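Local coordinates for odorant binding protein (AGAP007287-PA) (Anopheles gambiae, PDB 3PM2) that binds small hydrophobic odorants and is thought to aid their capture and transport through the aqueous fluid around olfactory sensory dendrites, at residues G53-E58 / Q128-I133. Residues are numbered along the deposited sequence; the frame is centred on the assembly and turned at random.
Sequences GCCVAE and QICHPI
Cys55 and Cys130 join the first turn of helix 55-63 to the extended loop that leads into helix 133-147, through a disulfide of 2.0 Å between their SG atoms. Each sulfur lies anti to its own carbonyl carbon, and the bridge has a chi3 of 106°. The carbonyl O of Gln128 comes within 3.4 Å of Cys55 SG, while side chains of helix 27-44, Trp37 and Gln40, also pack on Cys55, which places the disulfide beside a third helix.

One direct hydrogen bond spans the contact. Glu58, with CG anti to the backbone N, reaches over Cys130 CB, and its OE1 accepts from His131 N at 2.9 Å. The donor meets the syn side of the carboxylate, 20° out of its plane, and the bond is bent, with 135° at the hydrogen. A long acidic side chain suits this place, since its methylene groups span the gap and its oxygens also take protons from two waters.

Gly53 lets the backbones close up: its CA lies 3.6 Å from Pro132 CA and makes a CA-H...O contact with Cys130 O, where a side chain would collide with that oxygen. Waters link other backbone polar groups, one joining Cys54 N to Pro132 O, another Cys54 O to His131 O.

Each segment also carries a side-chain cap at the start of its helix. Cys54, at the N-cap of helix 55-63, accepts weakly from Ala57 N through SG, and His131 ND1 accepts from Ile133 N in the ring plane at 3.0 Å. In this C-plus odorant-binding protein, with six disulfides, the covalent bond fixes the pairing here, while the carboxylate and waters satisfy backbone groups of a loop without regular structure.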
loop_
_atom_site.group_PDB
_atom_site.type_symbol
_atom_site.label_atom_id
_atom_site.label_comp_id
_atom_site.label_asym_id
_atom_site.label_seq_id
_atom_site.Cartn_x
_atom_site.Cartn_y
_atom_site.Cartn_z
ATOM N N GLY A 53 5.123 11.194 -3.048
ATOM C CA GLY A 53 4.153 10.240 -3.583
ATOM C C GLY A 53 4.790 8.992 -4.152
ATOM O O GLY A 53 5.824 9.062 -4.823
ATOM N N CYS A 54 4.196 7.839 -3.859
ATOM C CA CYS A 54 4.746 6.569 -4.304
ATOM C C CYS A 54 4.258 6.252 -5.737
ATOM O O CYS A 54 3.047 6.068 -5.953
ATOM C CB CYS A 54 4.362 5.466 -3.329
ATOM S SG CYS A 54 4.831 3.829 -3.906
ATOM N N CYS A 55 5.190 6.189 -6.697
ATOM C CA CYS A 55 4.818 5.893 -8.087
ATOM C C CYS A 55 4.411 4.458 -8.323
ATOM O O CYS A 55 3.661 4.196 -9.261
ATOM C CB CYS A 55 5.904 6.330 -9.061
ATOM S SG CYS A 55 6.069 8.131 -9.220
ATOM N N VAL A 56 4.927 3.506 -7.500
ATOM C CA VAL A 56 4.529 2.109 -7.613
ATOM C C VAL A 56 2.993 2.073 -7.459
ATOM O O VAL A 56 2.302 1.447 -8.263
ATOM C CB VAL A 56 5.213 1.196 -6.537
ATOM C CG1 VAL A 56 4.615 -0.215 -6.550
ATOM C CG2 VAL A 56 6.733 1.146 -6.715
ATOM N N ALA A 57 2.474 2.748 -6.419
ATOM C CA ALA A 57 1.027 2.783 -6.132
ATOM C C ALA A 57 0.228 3.507 -7.182
ATOM O O ALA A 57 -0.859 3.047 -7.544
ATOM C CB ALA A 57 0.775 3.405 -4.760
ATOM N N GLU A 58 0.735 4.649 -7.684
ATOM C CA GLU A 58 0.002 5.358 -8.738
ATOM C C GLU A 58 -0.121 4.470 -9.991
ATOM O O GLU A 58 -1.180 4.437 -10.618
ATOM C CB GLU A 58 0.644 6.703 -9.048
ATOM C CG GLU A 58 -0.127 7.495 -10.097
ATOM C CD GLU A 58 0.262 8.956 -10.162
ATOM O OE1 GLU A 58 0.148 9.643 -9.124
ATOM O OE2 GLU A 58 0.662 9.422 -11.252
ATOM N N GLN A 128 10.464 11.168 -10.952
ATOM C CA GLN A 128 9.111 11.464 -11.428
ATOM C C GLN A 128 8.210 11.703 -10.213
ATOM O O GLN A 128 8.139 10.847 -9.320
ATOM C CB GLN A 128 8.576 10.321 -12.292
ATOM C CG GLN A 128 7.061 10.378 -12.501
ATOM C CD GLN A 128 6.597 10.018 -13.883
ATOM O OE1 GLN A 128 7.319 10.171 -14.888
ATOM N NE2 GLN A 128 5.354 9.544 -13.951
ATOM N N ILE A 129 7.530 12.860 -10.176
ATOM C CA ILE A 129 6.650 13.176 -9.059
ATOM C C ILE A 129 5.272 12.569 -9.296
ATOM O O ILE A 129 4.691 12.787 -10.345
ATOM C CB ILE A 129 6.593 14.715 -8.793
ATOM C CG1 ILE A 129 7.999 15.275 -8.412
ATOM C CG2 ILE A 129 5.530 15.093 -7.751
ATOM C CD1 ILE A 129 8.671 14.695 -7.119
ATOM N N CYS A 130 4.774 11.780 -8.338
ATOM C CA CYS A 130 3.442 11.157 -8.387
ATOM C C CYS A 130 2.601 11.742 -7.278
ATOM O O CYS A 130 3.142 12.143 -6.235
ATOM C CB CYS A 130 3.533 9.634 -8.266
ATOM S SG CYS A 130 4.227 8.837 -9.743
ATOM N N HIS A 131 1.281 11.802 -7.496
ATOM C CA HIS A 131 0.405 12.314 -6.456
ATOM C C HIS A 131 0.425 11.321 -5.287
ATOM O O HIS A 131 0.350 10.123 -5.516
ATOM C CB HIS A 131 -1.033 12.502 -6.981
ATOM C CG HIS A 131 -1.898 13.346 -6.080
ATOM N ND1 HIS A 131 -2.411 12.850 -4.885
ATOM C CD2 HIS A 131 -2.375 14.599 -6.272
ATOM C CE1 HIS A 131 -3.158 13.821 -4.383
ATOM N NE2 HIS A 131 -3.159 14.897 -5.179
ATOM N N PRO A 132 0.551 11.776 -4.022
ATOM C CA PRO A 132 0.630 10.805 -2.912
ATOM C C PRO A 132 -0.655 10.029 -2.611
ATOM O O PRO A 132 -0.582 9.057 -1.857
ATOM C CB PRO A 132 1.020 11.668 -1.708
ATOM C CG PRO A 132 1.544 12.955 -2.275
ATOM C CD PRO A 132 0.744 13.159 -3.543
ATOM N N ILE A 133 -1.815 10.441 -3.143
ATOM C CA ILE A 133 -3.068 9.739 -2.780
ATOM C C ILE A 133 -3.018 8.222 -3.023
ATOM O O ILE A 133 -3.458 7.451 -2.154
ATOM C CB ILE A 133 -4.361 10.378 -3.372
ATOM C CG1 ILE A 133 -5.647 9.886 -2.659
ATOM C CG2 ILE A 133 -4.472 10.182 -4.880
ATOM C CD1 ILE A 133 -5.719 10.113 -1.091
HETATM O O HOH W 1 4.944 13.460 -4.491
HETATM O O HOH W 2 6.639 11.165 -6.212
HETATM O O HOH W 3 2.246 7.985 -1.702
HETATM O O HOH W 4 1.033 7.603 -4.744
HETATM O O HOH W 5 -1.430 8.991 -7.078
HETATM O O HOH W 6 0.200 12.144 -10.731
#